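Alkylhalidase CmlS (Streptomyces venezuelae, PDB 3I3L) is a flavin-dependent halogenase of chloramphenicol biosynthesis that carries its FAD covalently attached through an aspartate. Local coordinates at residues 32-37 with 329-334; 383-386 with 390-393; 441-446 with 452-457. One frame throughout, in Å; residues are numbered along the deposited sequence.

In the fold
Along the chain the three contacts come in series, interaction 1 closing before 2 opens and 2 before 3. Interaction 1 joins helix 33-44 to helix 327-347 at the FAD pyrophosphate, its centre about 11 Å from the centre of the chain. The other two lie farther out, at about 24 and 26 Å: interaction 2 folds helix 389-394 back on the loop that follows helix 352-382, and interaction 3 lies in the connection from helix 430-439 to helix 456-471. Centres of interactions 2 and 3 are about 26 Å apart, and about 33 and 34 Å from that of interaction 1. Interaction 1 unites helices some 290 residues apart beside the cofactor, whereas the outer two join neighbouring stretches.

Interaction 1 (32-37 with 329-334); sequences GPAGSV and HLASQS. With FAD (flavin-adenine dinucleotide), chain B.
Ala34 and Ala331 meet methyl to methyl, CB to CB 3.9 Å, where the first helix of the Rossmann-type FAD-binding fold packs on helix 327-347. Their CA atoms are the nearest pair of the two segments, at 4.7 Å, so the small side chains let the backbones come close; Ala34 CA also lies against the carbonyl oxygen of Ala331. One turn further on, Val37 uses both branches, in van der Waals contacts alone. Its CG1, anti to the backbone N (chi1 175°), rests 3.7 Å from Ser332 O, while CG2 stands 4.1 Å from Ser332 OG. That hydroxyl is hydrogen-bonded to the backbone of its own helix at Val328 O.

The same two alanines border the cofactor. Ala34 N donates to FAD O2P over 2.9 Å at an N-H...O angle of 158°, a fairly straight bond at the start of helix 33-44, where the helix dipole would probably favour the phosphate's charge. From the other helix, Ala331 CB comes within 3.8 Å of FAD O5'. Gly32, at the N-cap position and part of what reads as the GxGxxG signature of Rossmann-type dinucleotide folds, needs its lack of a side chain, since a CB there would run into FAD O5B.

Outside this shell, Pro33 and Ser36 pack on helix 127-140, and Ser332 touches Thr70 and Ile73 of helix 68-76. Ser334 links helix 327-347 to the loop at Gly314: its OG bonds to Gly314 N and also donates to Leu330 O at 3.0 Å, a carbonyl oxygen that accepts from Ser334 N as well.

Interaction 2 (383-386 with 390-393); sequences FTEP and FWRK
Glu385 lays its aliphatic part over one face of the Trp391 indole, a CH-pi contact that folds helix 389-394 back onto the loop leaving helix 352-382. Glu385 CB stands 3.7 Å from the centroid of the five-membered ring and 14° off its normal. CG continues beside NE1 and CE2, 3.9 Å from Trp391 CE2. The bend of the glutamate chain at chi2 (-71°) turns the carboxylate nearly parallel to the indole, their planes 13° apart. Phe390 turns its edge to the opposite face, with CD2 3.6 Å above the indole plane, so both faces are covered.

Polar ends are tied to other parts of the chain. Glu385 OE2 bonds to Gln100 NE2 and Thr230 OG1, and Trp391 NE1 donates to Phe231 O; Thr230 and Phe231 thus hold the polar ends of both partners of the CH-pi contact. With an alanine replacing Trp391, Phe231 O would probably lose this donor and a gap open between Glu385 and Phe390.

The remaining contact is van der Waals and involves the backbone of the solvent-exposed Pro386. Its carbonyl oxygen approaches the indole obliquely, with Pro386 O 3.7 Å from Trp391 CD1.

Interaction 3 (441-446 with 452-457); sequences HQRPEL and EAELNP
Glu454 reaches across to Gln442 and Arg443, and its carboxylate is the tight centre of the contact. OE1 takes the backbone N-H of Gln442 at 2.8 Å, a bond of 160° that arrives on the anti side and out of the carboxylate plane. Arg443 supplies a salt bridge. Its NH2 donates to Glu454 OE2 over 3.1 Å; the oxygen lies in the guanidinium plane, yet the donor approaches from above the carboxylate. NH1 stands 3.0 Å from OE1, but the angle of 128° makes that bond weak, as is the longer one from NH1 to OE2. With the two planes 69° apart, this is not the coplanar bidentate form of an arginine-carboxylate bridge. The glutamate chain runs extended beyond CG, carrying its charge across to the opposing loop. A further N-H, from Ser451, binds OE2, so both carboxylate oxygens are gripped. His441 also closes on this centre, its CA 3.3 Å from Glu454 OE1, while its ring stacks on Phe450 and its NE2 bonds to Thr106 OG1.

Packing is looser to the sides. Leu455 approaches no closer than 4.5 Å, from CD2 to His441 N. On the solvent side, exposed Gln442 slides antiparallel past Glu454; its CB and CG run alongside the glutamate, CG 3.9 Å from Glu454 CG.

Distant from the flavin, this is a local side-chain-to-backbone tie within a helix-to-helix connection: a carboxylate on the 3-10 turn 452-454, just ahead of helix 456-471, holds the backbone of the loop that follows helix 430-439.

Interaction 1 (32-37 with 329-334)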
loop_
_atom_site.group_PDB
_atom_site.type_symbol
_atom_site.label_atom_id
_atom_site.label_comp_id
_atom_site.label_asym_id
_atom_site.label_seq_id
_atom_site.Cartn_x
_atom_site.Cartn_y
_atom_site.Cartn_z
ATOM N N GLY A 32 9.320 -12.662 -8.048
ATOM C CA GLY A 32 9.548 -11.296 -7.527
ATOM C C GLY A 32 9.144 -11.315 -6.048
ATOM O O GLY A 32 8.908 -12.381 -5.518
ATOM N N PRO A 33 9.033 -10.137 -5.398
ATOM C CA PRO A 33 8.657 -10.029 -4.000
ATOM C C PRO A 33 7.353 -10.789 -3.669
ATOM O O PRO A 33 7.336 -11.488 -2.639
ATOM C CB PRO A 33 8.480 -8.500 -3.776
ATOM C CG PRO A 33 9.386 -7.914 -4.785
ATOM C CD PRO A 33 9.380 -8.837 -5.990
ATOM N N ALA A 34 6.283 -10.675 -4.493
ATOM C CA ALA A 34 5.043 -11.440 -4.172
ATOM C C ALA A 34 5.343 -12.932 -4.119
ATOM O O ALA A 34 4.937 -13.615 -3.166
ATOM C CB ALA A 34 3.873 -11.169 -5.113
ATOM N N GLY A 35 6.039 -13.444 -5.136
ATOM C CA GLY A 35 6.364 -14.887 -5.176
ATOM C C GLY A 35 7.247 -15.399 -4.033
ATOM O O GLY A 35 6.934 -16.389 -3.374
ATOM N N SER A 36 8.364 -14.722 -3.793
ATOM C CA SER A 36 9.283 -15.105 -2.735
ATOM C C SER A 36 8.659 -15.068 -1.354
ATOM O O SER A 36 8.841 -15.987 -0.567
ATOM C CB SER A 36 10.471 -14.125 -2.729
ATOM O OG SER A 36 11.301 -14.527 -3.796
ATOM N N VAL A 37 7.986 -13.960 -1.033
ATOM C CA VAL A 37 7.335 -13.830 0.259
ATOM C C VAL A 37 6.257 -14.843 0.398
ATOM O O VAL A 37 6.068 -15.366 1.504
ATOM C CB VAL A 37 6.766 -12.382 0.506
ATOM C CG1 VAL A 37 5.994 -12.297 1.801
ATOM C CG2 VAL A 37 7.901 -11.407 0.512
ATOM N N HIS A 329 5.048 -3.226 -0.990
ATOM C CA HIS A 329 4.307 -3.478 0.230
ATOM C C HIS A 329 3.027 -4.293 0.001
ATOM O O HIS A 329 2.730 -5.265 0.718
ATOM C CB HIS A 329 3.940 -2.177 0.971
ATOM C CG HIS A 329 3.106 -2.440 2.179
ATOM N ND1 HIS A 329 3.602 -3.116 3.280
ATOM C CD2 HIS A 329 1.798 -2.179 2.445
ATOM C CE1 HIS A 329 2.634 -3.255 4.168
ATOM N NE2 HIS A 329 1.538 -2.682 3.693
ATOM N N LEU A 330 2.236 -3.903 -0.971
ATOM C CA LEU A 330 0.989 -4.678 -1.253
ATOM C C LEU A 330 1.322 -6.045 -1.829
ATOM O O LEU A 330 0.632 -7.014 -1.534
ATOM C CB LEU A 330 0.101 -3.915 -2.188
ATOM C CG LEU A 330 -0.573 -2.683 -1.572
ATOM C CD1 LEU A 330 -1.374 -1.961 -2.632
ATOM C CD2 LEU A 330 -1.511 -3.126 -0.435
ATOM N N ALA A 331 2.405 -6.165 -2.600
ATOM C CA ALA A 331 2.824 -7.510 -3.044
ATOM C C ALA A 331 3.152 -8.400 -1.804
ATOM O O ALA A 331 2.784 -9.557 -1.759
ATOM C CB ALA A 331 4.070 -7.436 -3.954
ATOM N N SER A 332 3.840 -7.830 -0.815
ATOM C CA SER A 332 4.308 -8.588 0.375
ATOM C C SER A 332 3.159 -8.938 1.249
ATOM O O SER A 332 3.038 -10.081 1.716
ATOM C CB SER A 332 5.300 -7.736 1.167
ATOM O OG SER A 332 6.469 -7.561 0.361
ATOM N N GLN A 333 2.303 -7.977 1.494
ATOM C CA GLN A 333 1.165 -8.172 2.380
ATOM C C GLN A 333 0.193 -9.153 1.822
ATOM O O GLN A 333 -0.323 -9.996 2.559
ATOM C CB GLN A 333 0.504 -6.829 2.651
ATOM C CG GLN A 333 -0.955 -6.828 3.113
ATOM C CD GLN A 333 -1.574 -5.382 3.122
ATOM O OE1 GLN A 333 -0.888 -4.422 3.578
ATOM N NE2 GLN A 333 -2.876 -5.226 2.634
ATOM N N SER A 334 -0.091 -9.073 0.523
ATOM C CA SER A 334 -1.075 -9.976 -0.062
ATOM C C SER A 334 -0.456 -11.364 -0.120
ATOM O O SER A 334 -1.157 -12.352 -0.014
ATOM C CB SER A 334 -1.550 -9.505 -1.467
ATOM O OG SER A 334 -0.532 -9.570 -2.489
HETATM P PA FAD B . 7.064 -8.240 -10.137
HETATM O O1A FAD B . 6.766 -7.778 -11.545
HETATM O O2A FAD B . 8.060 -7.442 -9.371
HETATM O O5B FAD B . 7.557 -9.795 -10.216
HETATM C C5B FAD B . 6.869 -10.724 -11.030
HETATM C C4B FAD B . 7.819 -11.806 -11.592
HETATM O O4B FAD B . 7.008 -12.759 -12.319
HETATM C C3B FAD B . 8.826 -11.256 -12.574
HETATM O O3B FAD B . 10.118 -11.510 -12.114
HETATM C C2B FAD B . 8.560 -12.018 -13.881
HETATM O O2B FAD B . 9.750 -12.441 -14.470
HETATM C C1B FAD B . 7.730 -13.214 -13.439
HETATM N N9A FAD B . 6.774 -13.763 -14.382
HETATM C C8A FAD B . 5.879 -13.080 -15.152
HETATM N N7A FAD B . 5.151 -13.970 -15.861
HETATM C C5A FAD B . 5.623 -15.216 -15.621
HETATM C C6A FAD B . 5.251 -16.459 -16.097
HETATM N N6A FAD B . 4.257 -16.591 -16.957
HETATM N N1A FAD B . 5.906 -17.556 -15.605
HETATM C C2A FAD B . 6.932 -17.443 -14.700
HETATM N N3A FAD B . 7.276 -16.212 -14.234
HETATM C C4A FAD B . 6.634 -15.111 -14.682
HETATM N N1 FAD B . 6.800 -0.126 -5.841
HETATM C C2 FAD B . 7.347 0.266 -4.630
HETATM O O2 FAD B . 7.111 -0.429 -3.651
HETATM N N3 FAD B . 8.103 1.402 -4.523
HETATM C C4 FAD B . 8.346 2.187 -5.619
HETATM O O4 FAD B . 9.072 3.225 -5.494
HETATM C C4X FAD B . 7.773 1.820 -6.839
HETATM N N5 FAD B . 8.010 2.571 -7.957
HETATM C C5X FAD B . 7.529 2.143 -9.174
HETATM C C6 FAD B . 7.755 2.913 -10.324
HETATM C C7 FAD B . 7.205 2.522 -11.521
HETATM C C7M FAD B . 7.446 3.317 -12.782
HETATM C C8 FAD B . 6.482 1.334 -11.565
HETATM C C8M FAD B . 5.959 0.822 -12.848
HETATM C C9 FAD B . 6.209 0.578 -10.421
HETATM C C9A FAD B . 6.761 1.012 -9.225
HETATM N N10 FAD B . 6.540 0.232 -8.127
HETATM C C10 FAD B . 6.994 0.646 -6.932
HETATM C "C1'" FAD B . 5.583 -0.898 -8.302
HETATM C "C2'" FAD B . 6.241 -2.199 -7.910
HETATM O "O2'" FAD B . 7.437 -2.283 -8.574
HETATM C "C3'" FAD B . 5.411 -3.436 -8.127
HETATM O "O3'" FAD B . 4.222 -3.338 -7.374
HETATM C "C4'" FAD B . 6.177 -4.711 -7.640
HETATM O "O4'" FAD B . 7.285 -4.993 -8.450
HETATM C "C5'" FAD B . 5.256 -5.921 -7.720
HETATM O "O5'" FAD B . 5.898 -7.057 -7.219
HETATM P P FAD B . 5.392 -8.435 -7.802
HETATM O O1P FAD B . 3.880 -8.460 -7.793
HETATM O O2P FAD B . 6.145 -9.578 -7.128
HETATM O O3P FAD B . 5.686 -8.375 -9.392
#

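Interaction 2 (383-386 with 390-393)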
loop_
_atom_site.group_PDB
_atom_site.type_symbol
_atom_site.label_atom_id
_atom_site.label_comp_id
_atom_site.label_asym_id
_atom_site.label_seq_id
_atom_site.Cartn_x
_atom_site.Cartn_y
_atom_site.Cartn_z
ATOM N N PHE A 383 -4.946 22.529 -8.286
ATOM C CA PHE A 383 -5.242 23.939 -8.034
ATOM C C PHE A 383 -4.102 24.860 -8.445
ATOM O O PHE A 383 -4.327 26.025 -8.797
ATOM C CB PHE A 383 -5.597 24.151 -6.563
ATOM C CG PHE A 383 -6.915 23.523 -6.189
ATOM C CD1 PHE A 383 -8.070 23.841 -6.910
ATOM C CD2 PHE A 383 -7.003 22.623 -5.146
ATOM C CE1 PHE A 383 -9.311 23.266 -6.585
ATOM C CE2 PHE A 383 -8.250 22.025 -4.834
ATOM C CZ PHE A 383 -9.386 22.346 -5.549
ATOM N N THR A 384 -2.871 24.349 -8.438
ATOM C CA THR A 384 -1.760 25.182 -8.822
ATOM C C THR A 384 -1.007 24.661 -10.028
ATOM O O THR A 384 -0.047 25.297 -10.471
ATOM C CB THR A 384 -0.802 25.442 -7.684
ATOM O OG1 THR A 384 -0.316 24.195 -7.193
ATOM C CG2 THR A 384 -1.543 26.238 -6.551
ATOM N N GLU A 385 -1.442 23.535 -10.582
ATOM C CA GLU A 385 -0.818 23.081 -11.831
ATOM C C GLU A 385 -1.764 23.398 -13.005
ATOM O O GLU A 385 -2.955 23.538 -12.800
ATOM C CB GLU A 385 -0.471 21.560 -11.767
ATOM C CG GLU A 385 0.677 21.219 -10.820
ATOM C CD GLU A 385 2.054 21.676 -11.311
ATOM O OE1 GLU A 385 2.209 22.120 -12.482
ATOM O OE2 GLU A 385 3.028 21.612 -10.511
ATOM N N PRO A 386 -1.231 23.514 -14.234
ATOM C CA PRO A 386 -2.055 23.932 -15.364
ATOM C C PRO A 386 -3.127 22.890 -15.721
ATOM O O PRO A 386 -3.131 21.731 -15.195
ATOM C CB PRO A 386 -1.040 24.055 -16.530
ATOM C CG PRO A 386 0.298 23.521 -15.990
ATOM C CD PRO A 386 0.215 23.621 -14.527
ATOM N N PHE A 390 -2.995 15.458 -18.070
ATOM C CA PHE A 390 -2.586 14.761 -16.867
ATOM C C PHE A 390 -3.463 15.123 -15.659
ATOM O O PHE A 390 -4.060 14.263 -15.058
ATOM C CB PHE A 390 -1.101 14.995 -16.499
ATOM C CG PHE A 390 -0.651 14.119 -15.365
ATOM C CD1 PHE A 390 -0.177 12.820 -15.599
ATOM C CD2 PHE A 390 -0.761 14.561 -14.050
ATOM C CE1 PHE A 390 0.183 11.976 -14.530
ATOM C CE2 PHE A 390 -0.374 13.699 -12.969
ATOM C CZ PHE A 390 0.105 12.424 -13.244
ATOM N N TRP A 391 -3.496 16.411 -15.316
ATOM C CA TRP A 391 -4.201 16.866 -14.131
ATOM C C TRP A 391 -5.715 16.721 -14.252
ATOM O O TRP A 391 -6.390 16.382 -13.294
ATOM C CB TRP A 391 -3.750 18.285 -13.730
ATOM C CG TRP A 391 -2.299 18.253 -13.361
ATOM C CD1 TRP A 391 -1.249 18.674 -14.118
ATOM C CD2 TRP A 391 -1.745 17.681 -12.192
ATOM N NE1 TRP A 391 -0.043 18.411 -13.468
ATOM C CE2 TRP A 391 -0.321 17.792 -12.292
ATOM C CE3 TRP A 391 -2.281 17.038 -11.104
ATOM C CZ2 TRP A 391 0.547 17.295 -11.322
ATOM C CZ3 TRP A 391 -1.411 16.544 -10.126
ATOM C CH2 TRP A 391 -0.023 16.679 -10.242
ATOM N N ARG A 392 -6.216 16.945 -15.448
ATOM C CA ARG A 392 -7.635 16.911 -15.751
ATOM C C ARG A 392 -8.191 15.489 -15.640
ATOM O O ARG A 392 -9.337 15.287 -15.245
ATOM C CB ARG A 392 -7.832 17.420 -17.199
ATOM C CG ARG A 392 -9.232 17.278 -17.766
ATOM C CD ARG A 392 -9.447 18.241 -19.037
ATOM N NE ARG A 392 -8.652 17.872 -20.182
ATOM C CZ ARG A 392 -7.533 18.496 -20.608
ATOM N NH1 ARG A 392 -6.903 18.083 -21.688
ATOM N NH2 ARG A 392 -7.029 19.549 -19.973
ATOM N N LYS A 393 -7.420 14.507 -16.078
ATOM C CA LYS A 393 -7.896 13.144 -15.958
ATOM C C LYS A 393 -7.940 12.734 -14.491
ATOM O O LYS A 393 -8.761 11.936 -14.130
ATOM C CB LYS A 393 -7.050 12.148 -16.814
ATOM C CG LYS A 393 -7.111 12.432 -18.353
ATOM C CD LYS A 393 -8.564 12.278 -18.885
ATOM C CE LYS A 393 -8.662 12.305 -20.419
ATOM N NZ LYS A 393 -8.760 10.895 -20.954
#

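Interaction 3 (441-446 with 452-457)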
loop_
_atom_site.group_PDB
_atom_site.type_symbol
_atom_site.label_atom_id
_atom_site.label_comp_id
_atom_site.label_asym_id
_atom_site.label_seq_id
_atom_site.Cartn_x
_atom_site.Cartn_y
_atom_site.Cartn_z
ATOM N N HIS A 441 6.653 21.776 5.957
ATOM C CA HIS A 441 7.891 22.458 6.392
ATOM C C HIS A 441 7.554 23.888 6.818
ATOM O O HIS A 441 6.596 24.519 6.320
ATOM C CB HIS A 441 8.934 22.509 5.291
ATOM C CG HIS A 441 9.441 21.165 4.852
ATOM N ND1 HIS A 441 10.633 21.008 4.166
ATOM C CD2 HIS A 441 8.914 19.915 4.997
ATOM C CE1 HIS A 441 10.825 19.723 3.916
ATOM N NE2 HIS A 441 9.800 19.037 4.423
ATOM N N GLN A 442 8.354 24.417 7.736
ATOM C CA GLN A 442 8.037 25.721 8.333
ATOM C C GLN A 442 8.758 26.893 7.648
ATOM O O GLN A 442 9.067 27.906 8.265
ATOM C CB GLN A 442 8.306 25.664 9.826
ATOM C CG GLN A 442 7.520 24.554 10.534
ATOM C CD GLN A 442 6.021 24.790 10.472
ATOM O OE1 GLN A 442 5.298 24.109 9.727
ATOM N NE2 GLN A 442 5.548 25.760 11.229
ATOM N N ARG A 443 9.030 26.723 6.361
ATOM C CA ARG A 443 9.601 27.755 5.538
ATOM C C ARG A 443 9.087 27.475 4.135
ATOM O O ARG A 443 8.657 26.348 3.867
ATOM C CB ARG A 443 11.145 27.672 5.593
ATOM C CG ARG A 443 11.747 26.459 4.883
ATOM C CD ARG A 443 13.125 26.111 5.415
ATOM N NE ARG A 443 13.115 26.032 6.872
ATOM C CZ ARG A 443 12.801 24.945 7.582
ATOM N NH1 ARG A 443 12.461 23.792 6.983
ATOM N NH2 ARG A 443 12.831 25.007 8.917
ATOM N N PRO A 444 9.193 28.459 3.218
ATOM C CA PRO A 444 8.567 28.358 1.883
ATOM C C PRO A 444 9.259 27.386 0.942
ATOM O O PRO A 444 8.649 26.925 -0.024
ATOM C CB PRO A 444 8.684 29.796 1.313
ATOM C CG PRO A 444 9.287 30.660 2.481
ATOM C CD PRO A 444 9.996 29.689 3.368
ATOM N N GLU A 445 10.528 27.105 1.203
ATOM C CA GLU A 445 11.377 26.343 0.276
ATOM C C GLU A 445 12.105 25.196 0.983
ATOM O O GLU A 445 12.174 25.120 2.225
ATOM C CB GLU A 445 12.402 27.271 -0.399
ATOM C CG GLU A 445 12.795 28.549 0.439
ATOM C CD GLU A 445 13.840 28.276 1.537
ATOM O OE1 GLU A 445 13.607 28.674 2.715
ATOM O OE2 GLU A 445 14.882 27.640 1.210
ATOM N N LEU A 446 12.656 24.305 0.175
ATOM C CA LEU A 446 13.253 23.090 0.664
ATOM C C LEU A 446 14.708 23.374 1.062
ATOM O O LEU A 446 15.474 23.938 0.272
ATOM C CB LEU A 446 13.189 22.035 -0.448
ATOM C CG LEU A 446 13.604 20.601 -0.122
ATOM C CD1 LEU A 446 12.590 19.948 0.745
ATOM C CD2 LEU A 446 13.821 19.834 -1.418
ATOM N N GLU A 452 12.694 16.929 11.475
ATOM C CA GLU A 452 11.364 16.340 11.680
ATOM C C GLU A 452 10.686 16.863 12.929
ATOM O O GLU A 452 9.457 16.846 13.039
ATOM C CB GLU A 452 11.428 14.806 11.659
ATOM C CG GLU A 452 11.725 14.274 10.247
ATOM C CD GLU A 452 11.553 12.781 10.116
ATOM O OE1 GLU A 452 10.875 12.191 10.984
ATOM O OE2 GLU A 452 12.085 12.195 9.139
ATOM N N ALA A 453 11.487 17.347 13.871
ATOM C CA ALA A 453 10.927 17.936 15.083
ATOM C C ALA A 453 10.145 19.235 14.818
ATOM O O ALA A 453 9.213 19.573 15.573
ATOM C CB ALA A 453 12.038 18.145 16.127
ATOM N N GLU A 454 10.479 19.952 13.742
ATOM C CA GLU A 454 9.703 21.150 13.384
ATOM C C GLU A 454 8.257 20.773 12.983
ATOM O O GLU A 454 7.384 21.628 12.891
ATOM C CB GLU A 454 10.399 21.921 12.274
ATOM C CG GLU A 454 9.979 21.486 10.831
ATOM C CD GLU A 454 10.837 22.119 9.759
ATOM O OE1 GLU A 454 10.284 22.561 8.707
ATOM O OE2 GLU A 454 12.077 22.167 9.953
ATOM N N LEU A 455 7.993 19.477 12.792
ATOM C CA LEU A 455 6.638 19.015 12.449
ATOM C C LEU A 455 5.820 18.732 13.697
ATOM O O LEU A 455 4.610 18.523 13.600
ATOM C CB LEU A 455 6.712 17.709 11.615
ATOM C CG LEU A 455 7.475 17.796 10.286
ATOM C CD1 LEU A 455 7.311 16.456 9.541
ATOM C CD2 LEU A 455 7.010 18.962 9.425
ATOM N N ASN A 456 6.490 18.635 14.855
ATOM C CA ASN A 456 5.799 18.216 16.084
ATOM C C ASN A 456 4.651 19.102 16.511
ATOM O O ASN A 456 3.691 18.615 17.064
ATOM C CB ASN A 456 6.766 18.014 17.268
ATOM C CG ASN A 456 7.560 16.745 17.125
ATOM O OD1 ASN A 456 8.664 16.561 17.682
ATOM N ND2 ASN A 456 7.030 15.867 16.341
ATOM N N PRO A 457 4.744 20.421 16.281
ATOM C CA PRO A 457 3.630 21.226 16.759
ATOM C C PRO A 457 2.361 20.969 15.980
ATOM O O PRO A 457 1.263 20.874 16.585
ATOM C CB PRO A 457 4.139 22.687 16.557
ATOM C CG PRO A 457 5.625 22.573 16.695
ATOM C CD PRO A 457 5.907 21.264 15.921
#